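Local coordinates for protein glutamine synthetase (Streptomyces coelicolor, PDB 4BAX) that belongs to the glutamine synthetase family, with a beta-grasp domain followed by a catalytic domain, and assembles from ten copies of the chain, at residues A[140-151]-A[173-181]; A[229-240]-A[310-321]. All coordinates share one frame; numbering follows the deposited sequence.

How the contacts relate
Both contacts reach the same large mixed sheet, and their centres lie about 23 Å apart. Along the chain they come in series: contact 1 closes with W181 before contact 2 opens at A229. In contact 1 the loop ahead of helix 152-164 packs on the turn between strands 169-174 and 180-188. In contact 2 strand 231-236 pairs with strand 312-314, nearer the centre of the chain. Strand 110-121 joins the two, since it pairs with both 180-188 and 231-236, and Q180 packs on A229 where they meet. Contact 1 also borders a second subunit, whereas no other chain touches contact 2, so one lies at an assembly interface and the other within its own subunit.

Contact 1 of 2, residues A[140-151]-A[173-181]; sequences YYCGVGSDEIFG and NAEVMPGQW
Y140 lays one face of its ring on P178, whose CD sits 3.9 Å from the ring centroid in a CH-pi contact. Proline suits the place because its compact apolar ring offers the C-H groups of CD, next to the ring nitrogen, to the aromatic face. V176 O lies at the edge of the same ring, while the tyrosine hydroxyl turns to A135 O. Y141 has its CG anti to the backbone N (chi1 170°), which sends its ring alongside the E175 side chain; CD1 touches V176 CG2 at 3.7 Å, and Y141 O is held by R21 of the second subunit. A type II turn from Y140 to G143 then presents C142 N to A174 O, a 2.9 Å bond arriving from above the carbonyl plane. N173 ND2 reaches the same oxygen from the opposite face. Further on, I149 spreads its two branches: CD1 meets A174 CB at 3.9 Å, and CG2 meets the edge of the W181 indole. F150 rests CE1 on P178 CB, and its carbonyl O accepts from W181 NE1 at 2.9 Å, almost in the indole plane. Tryptophan thus offers both an apolar ring and one directed N-H. G151, with positive phi, then serves as N-cap of helix 152-164. Two directed N-H bonds, at C142 and F150, set the register of residues 140-151 against 173-181, while apolar contacts bury the surfaces beside them.

Contact 2 of 2, residues A[229-240]-A[310-321]; sequences AGAHTNFSTKAM and GYIEDRRPNANV
H232 turns its CG beside the backbone N, anti to the carbonyl carbon, and a bend at chi3 (63°) turns the face of the R315 guanidinium to H232 NE2. That nitrogen stands over the centre of the guanidinium, 3.6 Å from R315 CZ, with the two planes 61° apart. R315 CA packs on one face of the imidazole, 3.8 Å from its centroid, as a CH-pi contact. The arginine is fixed by E313, whose extended chain brings OE1 to R315 NH1 at 2.7 Å in a salt bridge; R299 pairs with the same oxygen.

Strands 231-236 and 312-314 run antiparallel. T233 with D314 and F235 with I312 are hydrogen-bonded pairs, each joined by two N-H to O bonds, and N234 with E313 is the non-hydrogen-bonded pair between them. N234 and E313 point to the same face, where N234 OD1 also approaches Y311 CE2 at 3.6 Å. On the other face T233 and F235 pack on helix 323-341 and I312 on helix 244-253, and M240 CE, brought round by a bend at chi3, reaches I312 CG1 at 4.0 Å. D314 is the polar member of this face, its carboxylate bonded to Y267 and gripped side-on by R316.

Beyond D314 the register shifts. D314 OD1 accepts from R316 N in an Asx turn. A231 N gives P317 O a nearly straight bond (176°, 2.8 Å), and A319 N bonds to A229 O; small alanines and G230 let the backbones come close. A short antiparallel ladder and, one residue out of register, a single bridge between G230 and N318 thus join strand 312-314 and the loop after it to strand 231-236, which also pairs with strand 110-121, in the large mixed sheet of a glutamine synthetase catalytic domain.

Contact 1 of 2, residues A[140-151]-A[173-181]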
loop_
_atom_site.group_PDB
_atom_site.type_symbol
_atom_site.label_atom_id
_atom_site.label_comp_id
_atom_site.label_asym_id
_atom_site.label_seq_id
_atom_site.Cartn_x
_atom_site.Cartn_y
_atom_site.Cartn_z
ATOM N N TYR A 140 5.418 13.521 28.526
ATOM C CA TYR A 140 5.771 14.429 27.414
ATOM C C TYR A 140 6.556 15.693 27.803
ATOM O O TYR A 140 7.442 16.151 27.087
ATOM C CB TYR A 140 4.550 14.769 26.540
ATOM C CG TYR A 140 3.703 13.548 26.259
ATOM C CD1 TYR A 140 4.155 12.544 25.401
ATOM C CD2 TYR A 140 2.457 13.387 26.864
ATOM C CE1 TYR A 140 3.382 11.397 25.174
ATOM C CE2 TYR A 140 1.682 12.256 26.642
ATOM C CZ TYR A 140 2.137 11.263 25.794
ATOM O OH TYR A 140 1.331 10.148 25.594
ATOM N N TYR A 141 6.241 16.237 28.965
ATOM C CA TYR A 141 6.724 17.555 29.339
ATOM C C TYR A 141 8.228 17.530 29.660
ATOM O O TYR A 141 8.666 16.808 30.571
ATOM C CB TYR A 141 5.910 18.029 30.539
ATOM C CG TYR A 141 6.393 19.267 31.236
ATOM C CD1 TYR A 141 6.043 20.530 30.769
ATOM C CD2 TYR A 141 7.167 19.182 32.372
ATOM C CE1 TYR A 141 6.468 21.682 31.422
ATOM C CE2 TYR A 141 7.595 20.325 33.034
ATOM C CZ TYR A 141 7.241 21.573 32.556
ATOM O OH TYR A 141 7.671 22.703 33.217
ATOM N N CYS A 142 9.000 18.320 28.901
ATOM C CA CYS A 142 10.461 18.350 29.035
ATOM C C CYS A 142 11.025 16.940 28.826
ATOM O O CYS A 142 12.060 16.583 29.412
ATOM C CB CYS A 142 10.907 18.924 30.393
ATOM S SG CYS A 142 10.573 20.672 30.666
ATOM N N GLY A 143 10.355 16.158 27.978
ATOM C CA GLY A 143 10.691 14.758 27.776
ATOM C C GLY A 143 11.857 14.460 26.842
ATOM O O GLY A 143 12.492 15.355 26.272
ATOM N N VAL A 144 12.174 13.181 26.720
ATOM C CA VAL A 144 13.184 12.741 25.784
ATOM C C VAL A 144 12.771 11.349 25.256
ATOM O O VAL A 144 12.072 10.614 25.948
ATOM C CB VAL A 144 14.587 12.722 26.451
ATOM C CG1 VAL A 144 14.671 11.649 27.579
ATOM C CG2 VAL A 144 15.671 12.533 25.414
ATOM N N GLY A 145 13.135 11.018 24.017
ATOM C CA GLY A 145 12.800 9.722 23.443
ATOM C C GLY A 145 11.668 9.801 22.442
ATOM O O GLY A 145 10.757 10.625 22.590
ATOM N N SER A 146 11.698 8.904 21.454
ATOM C CA SER A 146 10.741 8.899 20.337
ATOM C C SER A 146 9.290 8.690 20.749
ATOM O O SER A 146 8.382 9.173 20.066
ATOM C CB SER A 146 11.122 7.828 19.316
ATOM O OG SER A 146 12.237 8.222 18.549
ATOM N N ASP A 147 9.092 7.959 21.849
ATOM C CA ASP A 147 7.766 7.676 22.422
ATOM C C ASP A 147 7.016 8.912 22.930
ATOM O O ASP A 147 5.779 8.968 22.880
ATOM C CB ASP A 147 7.905 6.673 23.577
ATOM C CG ASP A 147 8.230 5.264 23.096
ATOM O OD1 ASP A 147 8.131 5.024 21.875
ATOM O OD2 ASP A 147 8.644 4.418 23.931
ATOM N N GLU A 148 7.771 9.878 23.453
ATOM C CA GLU A 148 7.179 11.053 24.087
ATOM C C GLU A 148 7.518 12.401 23.423
ATOM O O GLU A 148 6.996 13.446 23.821
ATOM C CB GLU A 148 7.522 11.065 25.580
ATOM C CG GLU A 148 6.709 10.040 26.351
ATOM C CD GLU A 148 7.485 9.357 27.471
ATOM O OE1 GLU A 148 8.741 9.318 27.416
ATOM O OE2 GLU A 148 6.823 8.827 28.396
ATOM N N ILE A 149 8.400 12.388 22.431
ATOM C CA ILE A 149 8.813 13.641 21.823
ATOM C C ILE A 149 8.502 13.668 20.329
ATOM O O ILE A 149 8.900 12.762 19.591
ATOM C CB ILE A 149 10.307 13.947 22.086
ATOM C CG1 ILE A 149 10.560 14.128 23.603
ATOM C CG2 ILE A 149 10.760 15.139 21.254
ATOM C CD1 ILE A 149 9.833 15.316 24.266
ATOM N N PHE A 150 7.769 14.687 19.885
ATOM C CA PHE A 150 7.390 14.787 18.477
ATOM C C PHE A 150 7.683 16.165 17.924
ATOM O O PHE A 150 7.209 17.168 18.468
ATOM C CB PHE A 150 5.904 14.434 18.274
ATOM C CG PHE A 150 5.468 13.197 19.012
ATOM C CD1 PHE A 150 5.121 13.250 20.352
ATOM C CD2 PHE A 150 5.426 11.964 18.353
ATOM C CE1 PHE A 150 4.737 12.107 21.031
ATOM C CE2 PHE A 150 5.039 10.808 19.021
ATOM C CZ PHE A 150 4.691 10.887 20.370
ATOM N N GLY A 151 8.459 16.203 16.838
ATOM C CA GLY A 151 8.754 17.461 16.164
ATOM C C GLY A 151 10.011 18.209 16.568
ATOM O O GLY A 151 10.160 19.367 16.197
ATOM N N ASN A 173 11.165 24.782 25.373
ATOM C CA ASN A 173 10.946 23.492 26.009
ATOM C C ASN A 173 9.761 22.719 25.414
ATOM O O ASN A 173 8.864 23.309 24.786
ATOM C CB ASN A 173 10.791 23.645 27.522
ATOM C CG ASN A 173 9.531 24.394 27.910
ATOM O OD1 ASN A 173 9.497 25.640 27.939
ATOM N ND2 ASN A 173 8.472 23.643 28.179
ATOM N N ALA A 174 9.759 21.401 25.630
ATOM C CA ALA A 174 8.635 20.556 25.240
ATOM C C ALA A 174 7.535 20.665 26.302
ATOM O O ALA A 174 7.827 20.609 27.511
ATOM C CB ALA A 174 9.096 19.102 25.087
ATOM N N GLU A 175 6.277 20.815 25.868
ATOM C CA GLU A 175 5.170 21.023 26.807
ATOM C C GLU A 175 4.415 19.751 27.203
ATOM O O GLU A 175 4.779 18.652 26.792
ATOM C CB GLU A 175 4.210 22.099 26.307
ATOM C CG GLU A 175 4.547 23.507 26.817
ATOM C CD GLU A 175 4.422 23.626 28.349
ATOM O OE1 GLU A 175 3.456 23.060 28.916
ATOM O OE2 GLU A 175 5.257 24.329 28.978
ATOM N N VAL A 176 3.384 19.923 28.028
ATOM C CA VAL A 176 2.643 18.822 28.642
ATOM C C VAL A 176 1.916 17.908 27.635
ATOM O O VAL A 176 1.920 16.690 27.776
ATOM C CB VAL A 176 1.634 19.361 29.699
ATOM C CG1 VAL A 176 0.743 18.215 30.237
ATOM C CG2 VAL A 176 2.374 20.068 30.833
ATOM N N MET A 177 1.300 18.506 26.622
ATOM C CA MET A 177 0.671 17.756 25.544
ATOM C C MET A 177 1.688 17.276 24.506
ATOM O O MET A 177 2.640 17.983 24.174
ATOM C CB MET A 177 -0.398 18.615 24.876
ATOM C CG MET A 177 -1.321 17.812 23.967
ATOM S SD MET A 177 -2.459 18.854 23.041
ATOM C CE MET A 177 -2.623 17.946 21.524
ATOM N N PRO A 178 1.497 16.054 23.990
ATOM C CA PRO A 178 2.417 15.573 22.956
ATOM C C PRO A 178 2.404 16.429 21.696
ATOM O O PRO A 178 1.328 16.723 21.167
ATOM C CB PRO A 178 1.885 14.160 22.647
ATOM C CG PRO A 178 0.523 14.101 23.235
ATOM C CD PRO A 178 0.542 15.011 24.406
ATOM N N GLY A 179 3.592 16.778 21.209
ATOM C CA GLY A 179 3.728 17.656 20.069
ATOM C C GLY A 179 3.483 19.107 20.418
ATOM O O GLY A 179 3.395 19.947 19.509
ATOM N N GLN A 180 3.392 19.404 21.718
ATOM C CA GLN A 180 3.219 20.773 22.186
ATOM C C GLN A 180 4.536 21.295 22.704
ATOM O O GLN A 180 5.252 20.608 23.447
ATOM C CB GLN A 180 2.153 20.842 23.281
ATOM C CG GLN A 180 1.504 22.215 23.481
ATOM C CD GLN A 180 0.347 22.181 24.470
ATOM O OE1 GLN A 180 0.534 21.957 25.673
ATOM N NE2 GLN A 180 -0.862 22.405 23.962
ATOM N N TRP A 181 4.825 22.537 22.315
ATOM C CA TRP A 181 6.113 23.146 22.589
ATOM C C TRP A 181 5.958 24.598 23.013
ATOM O O TRP A 181 4.887 25.211 22.833
ATOM C CB TRP A 181 7.002 23.067 21.346
ATOM C CG TRP A 181 7.400 21.680 20.949
ATOM C CD1 TRP A 181 6.684 20.821 20.171
ATOM C CD2 TRP A 181 8.597 20.987 21.314
ATOM N NE1 TRP A 181 7.365 19.637 20.018
ATOM C CE2 TRP A 181 8.544 19.716 20.708
ATOM C CE3 TRP A 181 9.714 21.320 22.083
ATOM C CZ2 TRP A 181 9.562 18.779 20.852
ATOM C CZ3 TRP A 181 10.728 20.381 22.221
ATOM C CH2 TRP A 181 10.646 19.132 21.605
HETATM O O HOH W 1 3.410 15.674 29.938
HETATM O O HOH W 2 5.923 16.602 23.352
#

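Contact 2 of 2, residues A[229-240]-A[310-321]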
loop_
_atom_site.group_PDB
_atom_site.type_symbol
_atom_site.label_atom_id
_atom_site.label_comp_id
_atom_site.label_asym_id
_atom_site.label_seq_id
_atom_site.Cartn_x
_atom_site.Cartn_y
_atom_site.Cartn_z
ATOM N N ALA A 229 -3.026 25.557 24.933
ATOM C CA ALA A 229 -1.843 26.313 24.558
ATOM C C ALA A 229 -2.002 27.776 24.971
ATOM O O ALA A 229 -2.943 28.456 24.533
ATOM C CB ALA A 229 -1.566 26.172 23.046
ATOM N N GLY A 230 -1.111 28.255 25.837
ATOM C CA GLY A 230 -1.174 29.647 26.260
ATOM C C GLY A 230 -0.037 30.539 25.770
ATOM O O GLY A 230 0.881 30.062 25.092
ATOM N N ALA A 231 -0.125 31.829 26.112
ATOM C CA ALA A 231 0.976 32.789 25.947
ATOM C C ALA A 231 1.148 33.593 27.238
ATOM O O ALA A 231 0.660 34.731 27.329
ATOM C CB ALA A 231 0.726 33.735 24.749
ATOM N N HIS A 232 1.741 32.969 28.262
ATOM C CA HIS A 232 1.937 33.618 29.559
ATOM C C HIS A 232 2.805 34.844 29.363
ATOM O O HIS A 232 3.837 34.783 28.675
ATOM C CB HIS A 232 2.603 32.680 30.563
ATOM C CG HIS A 232 1.711 31.578 31.048
ATOM N ND1 HIS A 232 0.419 31.415 30.591
ATOM C CD2 HIS A 232 1.909 30.609 31.974
ATOM C CE1 HIS A 232 -0.134 30.380 31.201
ATOM N NE2 HIS A 232 0.748 29.877 32.047
ATOM N N THR A 233 2.399 35.949 29.981
ATOM C CA THR A 233 3.095 37.215 29.806
ATOM C C THR A 233 3.692 37.708 31.128
ATOM O O THR A 233 3.003 37.839 32.144
ATOM C CB THR A 233 2.170 38.269 29.193
ATOM O OG1 THR A 233 1.583 37.734 27.998
ATOM C CG2 THR A 233 2.958 39.521 28.857
ATOM N N ASN A 234 4.996 37.946 31.082
ATOM C CA ASN A 234 5.755 38.442 32.215
ATOM C C ASN A 234 5.928 39.941 32.072
ATOM O O ASN A 234 6.331 40.439 31.014
ATOM C CB ASN A 234 7.125 37.762 32.279
ATOM C CG ASN A 234 7.017 36.248 32.368
ATOM O OD1 ASN A 234 6.383 35.698 33.281
ATOM N ND2 ASN A 234 7.610 35.562 31.392
ATOM N N PHE A 235 5.620 40.650 33.149
ATOM C CA PHE A 235 5.585 42.096 33.100
ATOM C C PHE A 235 6.157 42.780 34.330
ATOM O O PHE A 235 5.890 42.353 35.460
ATOM C CB PHE A 235 4.154 42.555 32.871
ATOM C CG PHE A 235 3.936 43.990 33.177
ATOM C CD1 PHE A 235 4.371 44.970 32.311
ATOM C CD2 PHE A 235 3.309 44.364 34.362
ATOM C CE1 PHE A 235 4.160 46.302 32.598
ATOM C CE2 PHE A 235 3.102 45.700 34.660
ATOM C CZ PHE A 235 3.525 46.671 33.776
ATOM N N SER A 236 6.907 43.856 34.103
ATOM C CA SER A 236 7.434 44.677 35.190
ATOM C C SER A 236 7.686 46.101 34.710
ATOM O O SER A 236 7.834 46.368 33.515
ATOM C CB SER A 236 8.729 44.081 35.796
ATOM O OG SER A 236 9.881 44.297 34.973
ATOM N N THR A 237 7.771 47.001 35.682
ATOM C CA THR A 237 8.150 48.377 35.453
ATOM C C THR A 237 9.373 48.563 36.332
ATOM O O THR A 237 9.691 47.667 37.118
ATOM C CB THR A 237 7.062 49.364 35.909
ATOM O OG1 THR A 237 6.807 49.175 37.315
ATOM C CG2 THR A 237 5.770 49.203 35.082
ATOM N N LYS A 238 10.041 49.714 36.222
ATOM C CA LYS A 238 11.253 49.978 36.999
ATOM C C LYS A 238 10.924 49.876 38.496
ATOM O O LYS A 238 11.679 49.268 39.272
ATOM C CB LYS A 238 11.806 51.360 36.665
ATOM C CG LYS A 238 13.173 51.670 37.267
ATOM C CD LYS A 238 13.600 53.127 36.994
ATOM C CE LYS A 238 12.622 54.144 37.615
ATOM N NZ LYS A 238 12.665 54.249 39.115
ATOM N N ALA A 239 9.771 50.433 38.876
ATOM C CA ALA A 239 9.286 50.379 40.251
ATOM C C ALA A 239 9.025 48.946 40.734
ATOM O O ALA A 239 9.364 48.580 41.865
ATOM C CB ALA A 239 8.023 51.223 40.396
ATOM N N MET A 240 8.450 48.126 39.869
ATOM C CA MET A 240 8.193 46.735 40.212
ATOM C C MET A 240 9.500 45.955 40.408
ATOM O O MET A 240 9.615 45.108 41.292
ATOM C CB MET A 240 7.312 46.083 39.153
ATOM C CG MET A 240 5.897 46.633 39.170
ATOM S SD MET A 240 4.955 46.168 37.707
ATOM C CE MET A 240 4.642 44.421 38.071
ATOM N N GLY A 310 10.663 42.334 41.540
ATOM C CA GLY A 310 10.530 41.422 40.417
ATOM C C GLY A 310 9.504 41.813 39.369
ATOM O O GLY A 310 9.478 42.955 38.892
ATOM N N TYR A 311 8.703 40.829 38.963
ATOM C CA TYR A 311 7.682 40.981 37.916
ATOM C C TYR A 311 6.463 40.183 38.329
ATOM O O TYR A 311 6.496 39.459 39.325
ATOM C CB TYR A 311 8.212 40.442 36.577
ATOM C CG TYR A 311 8.598 38.973 36.643
ATOM C CD1 TYR A 311 9.809 38.586 37.228
ATOM C CD2 TYR A 311 7.736 37.966 36.210
ATOM C CE1 TYR A 311 10.176 37.242 37.329
ATOM C CE2 TYR A 311 8.105 36.604 36.303
ATOM C CZ TYR A 311 9.328 36.250 36.872
ATOM O OH TYR A 311 9.741 34.925 36.990
ATOM N N ILE A 312 5.410 40.257 37.525
ATOM C CA ILE A 312 4.261 39.390 37.732
ATOM C C ILE A 312 4.009 38.617 36.447
ATOM O O ILE A 312 4.389 39.062 35.357
ATOM C CB ILE A 312 2.981 40.168 38.157
ATOM C CG1 ILE A 312 2.552 41.152 37.070
ATOM C CG2 ILE A 312 3.187 40.883 39.488
ATOM C CD1 ILE A 312 1.283 41.930 37.416
ATOM N N GLU A 313 3.328 37.483 36.575
ATOM C CA GLU A 313 3.054 36.620 35.443
ATOM C C GLU A 313 1.556 36.537 35.233
ATOM O O GLU A 313 0.811 36.098 36.108
ATOM C CB GLU A 313 3.630 35.227 35.707
ATOM C CG GLU A 313 3.203 34.186 34.684
ATOM C CD GLU A 313 3.622 32.777 35.085
ATOM O OE1 GLU A 313 2.942 32.176 35.951
ATOM O OE2 GLU A 313 4.608 32.259 34.509
ATOM N N ASP A 314 1.122 36.976 34.058
ATOM C CA ASP A 314 -0.270 36.867 33.680
ATOM C C ASP A 314 -0.467 35.569 32.916
ATOM O O ASP A 314 0.051 35.417 31.797
ATOM C CB ASP A 314 -0.669 38.061 32.809
ATOM C CG ASP A 314 -2.178 38.166 32.608
ATOM O OD1 ASP A 314 -2.871 37.148 32.824
ATOM O OD2 ASP A 314 -2.682 39.253 32.227
ATOM N N ARG A 315 -1.211 34.639 33.524
ATOM C CA ARG A 315 -1.380 33.302 32.957
ATOM C C ARG A 315 -2.624 33.183 32.049
ATOM O O ARG A 315 -2.868 32.122 31.473
ATOM C CB ARG A 315 -1.436 32.265 34.082
ATOM C CG ARG A 315 -0.246 32.334 35.040
ATOM C CD ARG A 315 -0.416 31.394 36.235
ATOM N NE ARG A 315 -0.473 30.001 35.797
ATOM C CZ ARG A 315 0.598 29.245 35.539
ATOM N NH1 ARG A 315 1.827 29.734 35.711
ATOM N NH2 ARG A 315 0.448 27.982 35.136
ATOM N N ARG A 316 -3.405 34.252 31.937
ATOM C CA ARG A 316 -4.625 34.258 31.112
ATOM C C ARG A 316 -4.485 34.266 29.559
ATOM O O ARG A 316 -5.315 33.654 28.889
ATOM C CB ARG A 316 -5.536 35.396 31.547
ATOM C CG ARG A 316 -6.065 35.239 32.957
ATOM C CD ARG A 316 -6.801 36.479 33.367
ATOM N NE ARG A 316 -5.858 37.591 33.445
ATOM C CZ ARG A 316 -6.224 38.865 33.543
ATOM N NH1 ARG A 316 -7.515 39.176 33.590
ATOM N NH2 ARG A 316 -5.304 39.829 33.608
ATOM N N PRO A 317 -3.487 34.960 28.982
ATOM C CA PRO A 317 -3.550 35.052 27.505
ATOM C C PRO A 317 -3.387 33.715 26.756
ATOM O O PRO A 317 -2.585 32.837 27.123
ATOM C CB PRO A 317 -2.409 36.028 27.150
ATOM C CG PRO A 317 -2.096 36.758 28.436
ATOM C CD PRO A 317 -2.373 35.758 29.539
ATOM N N ASN A 318 -4.197 33.556 25.710
ATOM C CA ASN A 318 -4.132 32.378 24.852
ATOM C C ASN A 318 -2.897 32.399 23.983
ATOM O O ASN A 318 -2.316 33.462 23.778
ATOM C CB ASN A 318 -5.328 32.359 23.925
ATOM C CG ASN A 318 -6.564 31.804 24.572
ATOM O OD1 ASN A 318 -6.588 31.484 25.782
ATOM N ND2 ASN A 318 -7.613 31.671 23.765
ATOM N N ALA A 319 -2.525 31.235 23.444
ATOM C CA ALA A 319 -1.420 31.149 22.489
ATOM C C ALA A 319 -1.730 31.946 21.221
ATOM O O ALA A 319 -0.802 32.341 20.505
ATOM C CB ALA A 319 -1.115 29.701 22.142
ATOM N N ASN A 320 -3.019 32.183 20.946
ATOM C CA ASN A 320 -3.405 32.944 19.753
ATOM C C ASN A 320 -3.657 34.431 20.026
ATOM O O ASN A 320 -4.261 35.115 19.203
ATOM C CB ASN A 320 -4.600 32.295 19.027
ATOM C CG ASN A 320 -5.878 32.344 19.850
ATOM O OD1 ASN A 320 -5.864 32.727 21.027
ATOM N ND2 ASN A 320 -6.988 31.915 19.248
ATOM N N VAL A 321 -3.210 34.935 21.172
ATOM C CA VAL A 321 -3.341 36.366 21.453
ATOM C C VAL A 321 -2.451 37.194 20.525
ATOM O O VAL A 321 -1.376 36.758 20.121
ATOM C CB VAL A 321 -2.993 36.684 22.924
ATOM C CG1 VAL A 321 -1.493 36.503 23.206
ATOM C CG2 VAL A 321 -3.489 38.088 23.302
#